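Local structure of putative 3-hydroxybutyryl-CoA dehydratase (Rhodopseudomonas palustris, 3HIN) at residues 47-52 and 96-101; 15-20 and 42-47. The protein probably acts as a lyase of the enoyl-CoA hydratase/isomerase family, working on acyl-CoA thioesters. One frame throughout, in Å; residues are numbered along the deposited sequence.

Interaction 1 (47-52 and 96-101); sequences ALKDCL and HRVFDK
L48 and V98 meet in the tightly packed part of this contact. The two side chains cross at about a right angle, and L48 CD2 lies 3.9 Å from V98 CG1. V98 CG1 is anti to the backbone N (chi1 174°), which sets its two methyls on different neighbours. CG1 faces L48, while V98 CG2 packs 4.1 Å from K49 CB. One turn further on, L52 and K101 slide past each other in opposite directions. L52 CB is 3.8 Å from K101 CB, and the L52 CD1 methyl also touches K101 CB. These contacts are apolar, and no direct hydrogen bond joins the two segments. A water does connect them, donating to L52 O and to K101 O.

The solvent side is looser and charged. The K49 chain bends at its outer torsions, and K49 NZ comes 4.0 Å from R97 CB without a polar bond. K101 NZ stands 5.4 Å from K49 NZ, a like charge that would probably discourage a closer approach. R97 bends at chi2 and chi3, and its guanidinium grips D100 of its own helix side-on. R97 NE lies 3.0 Å from D100 OD1, and R97 NH1 reaches the same oxygen at 2.9 Å in a salt bridge. Both nitrogens come from one face of the carboxylate plane, and OD1 lies in the guanidinium plane. This should keep the guanidinium from turning.

The segment axes approach to 8.9 Å and cross at 31°, a near-parallel pairing of helix 42-51 with helix 85-103. L48 and F99 both pack on L124, so helix 120-127 lies against both helices. On another side, C51 rests on L18 and V20, placing helix 42-51 between strand 18-23 and helix 85-103.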
# COMPACT_ATOMS: atom_id res chain seq x y z
N ALA A 47 14.01 -22.70 11.43
CA ALA A 47 14.14 -23.15 12.82
C ALA A 47 13.52 -22.13 13.75
O ALA A 47 12.90 -22.53 14.69
CB ALA A 47 15.61 -23.35 13.24
N LEU A 48 13.77 -20.84 13.49
CA LEU A 48 13.15 -19.74 14.23
C LEU A 48 11.60 -19.76 14.21
O LEU A 48 10.96 -19.74 15.23
CB LEU A 48 13.63 -18.39 13.66
CG LEU A 48 13.18 -17.12 14.38
CD1 LEU A 48 13.50 -17.26 15.90
CD2 LEU A 48 13.86 -15.81 13.81
N LYS A 49 11.02 -19.84 13.04
CA LYS A 49 9.60 -19.95 12.92
C LYS A 49 9.05 -21.10 13.77
O LYS A 49 8.03 -20.95 14.46
CB LYS A 49 9.30 -20.19 11.46
CG LYS A 49 7.84 -20.14 11.08
CD LYS A 49 7.77 -20.28 9.54
CE LYS A 49 6.51 -20.99 9.11
NZ LYS A 49 5.50 -19.91 8.85
N ASP A 50 9.73 -22.25 13.69
CA ASP A 50 9.40 -23.41 14.50
C ASP A 50 9.36 -23.10 15.98
O ASP A 50 8.40 -23.46 16.63
CB ASP A 50 10.38 -24.57 14.27
CG ASP A 50 10.06 -25.38 13.03
OD1 ASP A 50 9.06 -25.03 12.33
OD2 ASP A 50 10.82 -26.37 12.74
N CYS A 51 10.41 -22.46 16.50
CA CYS A 51 10.43 -22.16 17.95
C CYS A 51 9.25 -21.28 18.34
O CYS A 51 8.74 -21.43 19.42
CB CYS A 51 11.65 -21.35 18.31
SG CYS A 51 13.08 -22.28 18.28
N LEU A 52 8.86 -20.36 17.47
CA LEU A 52 7.67 -19.53 17.73
C LEU A 52 6.33 -20.15 17.25
O LEU A 52 5.32 -19.47 17.24
CB LEU A 52 7.89 -18.16 17.15
CG LEU A 52 9.29 -17.60 17.39
CD1 LEU A 52 9.60 -16.44 16.44
CD2 LEU A 52 9.39 -17.12 18.82
N HIS A 96 8.80 -12.90 5.63
CA HIS A 96 7.78 -12.18 6.34
C HIS A 96 6.98 -13.13 7.24
O HIS A 96 6.56 -12.74 8.37
CB HIS A 96 6.85 -11.47 5.37
CG HIS A 96 7.48 -10.28 4.71
ND1 HIS A 96 6.74 -9.35 4.04
CD2 HIS A 96 8.78 -9.93 4.55
CE1 HIS A 96 7.54 -8.43 3.53
NE2 HIS A 96 8.79 -8.75 3.82
N ARG A 97 6.78 -14.36 6.80
CA ARG A 97 5.95 -15.23 7.61
C ARG A 97 6.67 -15.61 8.90
O ARG A 97 6.01 -15.80 9.96
CB ARG A 97 5.50 -16.49 6.86
CG ARG A 97 4.70 -16.22 5.61
CD ARG A 97 3.25 -15.65 5.88
NE ARG A 97 3.23 -14.22 6.28
CZ ARG A 97 3.34 -13.20 5.42
NH1 ARG A 97 3.32 -11.95 5.89
NH2 ARG A 97 3.52 -13.41 4.11
N VAL A 98 7.99 -15.69 8.85
CA VAL A 98 8.77 -15.93 10.05
C VAL A 98 8.60 -14.73 11.02
O VAL A 98 8.30 -14.90 12.16
CB VAL A 98 10.27 -16.10 9.78
CG1 VAL A 98 11.01 -16.21 11.13
CG2 VAL A 98 10.60 -17.30 8.82
N PHE A 99 8.79 -13.51 10.53
CA PHE A 99 8.70 -12.34 11.43
C PHE A 99 7.30 -12.08 11.95
O PHE A 99 7.13 -11.44 13.00
CB PHE A 99 9.26 -11.10 10.72
CG PHE A 99 10.75 -11.16 10.49
CD1 PHE A 99 11.55 -11.98 11.30
CD2 PHE A 99 11.35 -10.40 9.47
CE1 PHE A 99 12.97 -12.04 11.11
CE2 PHE A 99 12.75 -10.44 9.27
CZ PHE A 99 13.55 -11.24 10.12
N ASP A 100 6.27 -12.53 11.22
CA ASP A 100 4.92 -12.39 11.75
C ASP A 100 4.82 -13.16 13.07
O ASP A 100 4.09 -12.76 13.97
CB ASP A 100 3.86 -12.96 10.79
CG ASP A 100 3.44 -11.99 9.70
OD1 ASP A 100 2.96 -12.52 8.69
OD2 ASP A 100 3.60 -10.73 9.78
N LYS A 101 5.53 -14.29 13.20
CA LYS A 101 5.44 -15.05 14.47
C LYS A 101 6.14 -14.31 15.61
O LYS A 101 5.92 -14.62 16.75
CB LYS A 101 6.12 -16.41 14.31
CG LYS A 101 5.57 -17.21 13.14
CD LYS A 101 4.16 -17.60 13.37
CE LYS A 101 3.93 -19.04 12.84
NZ LYS A 101 2.63 -19.57 13.42
O HOH W 1 4.34 -16.72 17.70

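Interaction 2 (15-20 and 42-47); sequences PSTLVV and DGLMAA
T17 OG1 presses against L44, 3.2 Å from L44 CA and equally close to L44 CB. Its hydrogen bond goes elsewhere, to D14 O. The hydroxyl takes the position between the backbone N and the carbonyl carbon (chi1 59°), which turns OG1 onto the helix. T17 CB also touches the leucine, 3.8 Å from L44 CB.

L18 carries the apolar half. L18 CD1 lies 3.5 Å from A47 CB, tighter than a usual carbon contact. L18 CD2 meets L44 CG at 3.9 Å, the two leucines crossing at about a right angle. P15 adds its CA, 3.9 Å from A47 CB. An alanine in place of L18 would probably open a gap against A47 CB and L44 CG, with T17 and P15 then left to carry the packing.

Strand 18-23 is an outermost strand of the main sheet within this chain, and this contact lays its start on helix 42-51. No hydrogen bond joins 15-20 directly to 42-47. The contact therefore rests mainly on shape and apolar packing, with D14 O satisfying the threonine hydroxyl and the D14 to G43 backbone bond tying the chain just before it to the helix.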
# COMPACT_ATOMS: atom_id res chain seq x y z
N PRO A 15 17.89 -26.57 13.17
CA PRO A 15 17.89 -26.25 14.57
C PRO A 15 19.32 -26.10 15.19
O PRO A 15 19.45 -25.60 16.31
CB PRO A 15 17.17 -27.46 15.21
CG PRO A 15 17.33 -28.57 14.20
CD PRO A 15 17.25 -27.86 12.88
N SER A 16 20.37 -26.54 14.50
CA SER A 16 21.69 -26.43 15.07
C SER A 16 22.13 -24.99 15.00
O SER A 16 23.13 -24.63 15.61
CB SER A 16 22.71 -27.27 14.33
OG SER A 16 23.08 -26.62 13.09
N THR A 17 21.40 -24.15 14.24
CA THR A 17 21.76 -22.72 14.12
C THR A 17 21.15 -21.91 15.27
O THR A 17 21.21 -20.72 15.24
CB THR A 17 21.23 -22.06 12.80
OG1 THR A 17 19.80 -22.19 12.76
CG2 THR A 17 21.82 -22.73 11.59
N LEU A 18 20.56 -22.55 16.28
CA LEU A 18 19.82 -21.80 17.33
C LEU A 18 20.18 -22.50 18.62
O LEU A 18 20.45 -23.67 18.57
CB LEU A 18 18.28 -21.89 17.15
CG LEU A 18 17.68 -21.11 15.97
CD1 LEU A 18 16.17 -21.27 15.99
CD2 LEU A 18 18.09 -19.62 15.93
N VAL A 19 20.24 -21.77 19.73
CA VAL A 19 20.35 -22.40 21.01
C VAL A 19 19.19 -21.95 21.87
O VAL A 19 19.13 -20.78 22.28
CB VAL A 19 21.66 -22.01 21.72
CG1 VAL A 19 21.54 -22.36 23.26
CG2 VAL A 19 22.89 -22.65 20.99
N VAL A 20 18.31 -22.89 22.15
CA VAL A 20 17.01 -22.65 22.76
C VAL A 20 16.95 -23.19 24.19
O VAL A 20 17.15 -24.40 24.43
CB VAL A 20 15.92 -23.39 21.95
CG1 VAL A 20 14.56 -23.13 22.54
CG2 VAL A 20 15.97 -23.03 20.46
N ASP A 42 18.15 -19.51 5.33
CA ASP A 42 16.79 -20.09 5.33
C ASP A 42 16.54 -21.09 6.42
O ASP A 42 15.46 -21.15 6.95
CB ASP A 42 16.38 -20.69 3.99
CG ASP A 42 16.36 -19.64 2.86
OD1 ASP A 42 16.19 -18.46 3.17
OD2 ASP A 42 16.52 -20.00 1.65
N GLY A 43 17.55 -21.87 6.78
CA GLY A 43 17.30 -22.90 7.77
C GLY A 43 17.26 -22.29 9.18
O GLY A 43 16.60 -22.79 10.10
N LEU A 44 17.96 -21.19 9.37
CA LEU A 44 17.93 -20.60 10.69
C LEU A 44 16.54 -20.00 10.86
O LEU A 44 15.88 -20.27 11.84
CB LEU A 44 19.06 -19.62 10.95
CG LEU A 44 18.94 -18.75 12.23
CD1 LEU A 44 20.27 -18.18 12.55
CD2 LEU A 44 17.92 -17.59 12.10
N MET A 45 16.10 -19.29 9.83
CA MET A 45 14.79 -18.68 9.78
C MET A 45 13.70 -19.70 9.94
O MET A 45 12.74 -19.45 10.69
CB MET A 45 14.66 -17.83 8.50
CG MET A 45 15.55 -16.56 8.58
SD MET A 45 14.86 -15.31 9.74
CE MET A 45 13.57 -14.82 8.60
N ALA A 46 13.82 -20.85 9.28
CA ALA A 46 12.82 -21.93 9.45
C ALA A 46 12.82 -22.49 10.87
O ALA A 46 11.74 -22.72 11.46
CB ALA A 46 13.01 -23.01 8.43
N ALA A 47 14.01 -22.70 11.43
CA ALA A 47 14.14 -23.15 12.82
C ALA A 47 13.52 -22.13 13.75
O ALA A 47 12.90 -22.53 14.69
CB ALA A 47 15.61 -23.35 13.24

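Interactions 1 and 2 share A47 and use different sides of helix 42-51. Their centres lie 10 Å apart. L18 CD1 of interaction 2 touches L48 N of interaction 1 at 3.5 Å. M45 points away from 15-20, and M45 CE packs 3.8 Å from F99 CE1 on helix 85-103. The helix thus links the edge of the main sheet to helix 85-103 through continuous packing. No ligand or assigned catalytic residue lies in either contact. In crotonase relatives the oxyanion hole is partly formed at the start of the helix equivalent to 120-127. Interaction 1 packs on that helix through L124, so any link to the active site is probably indirect.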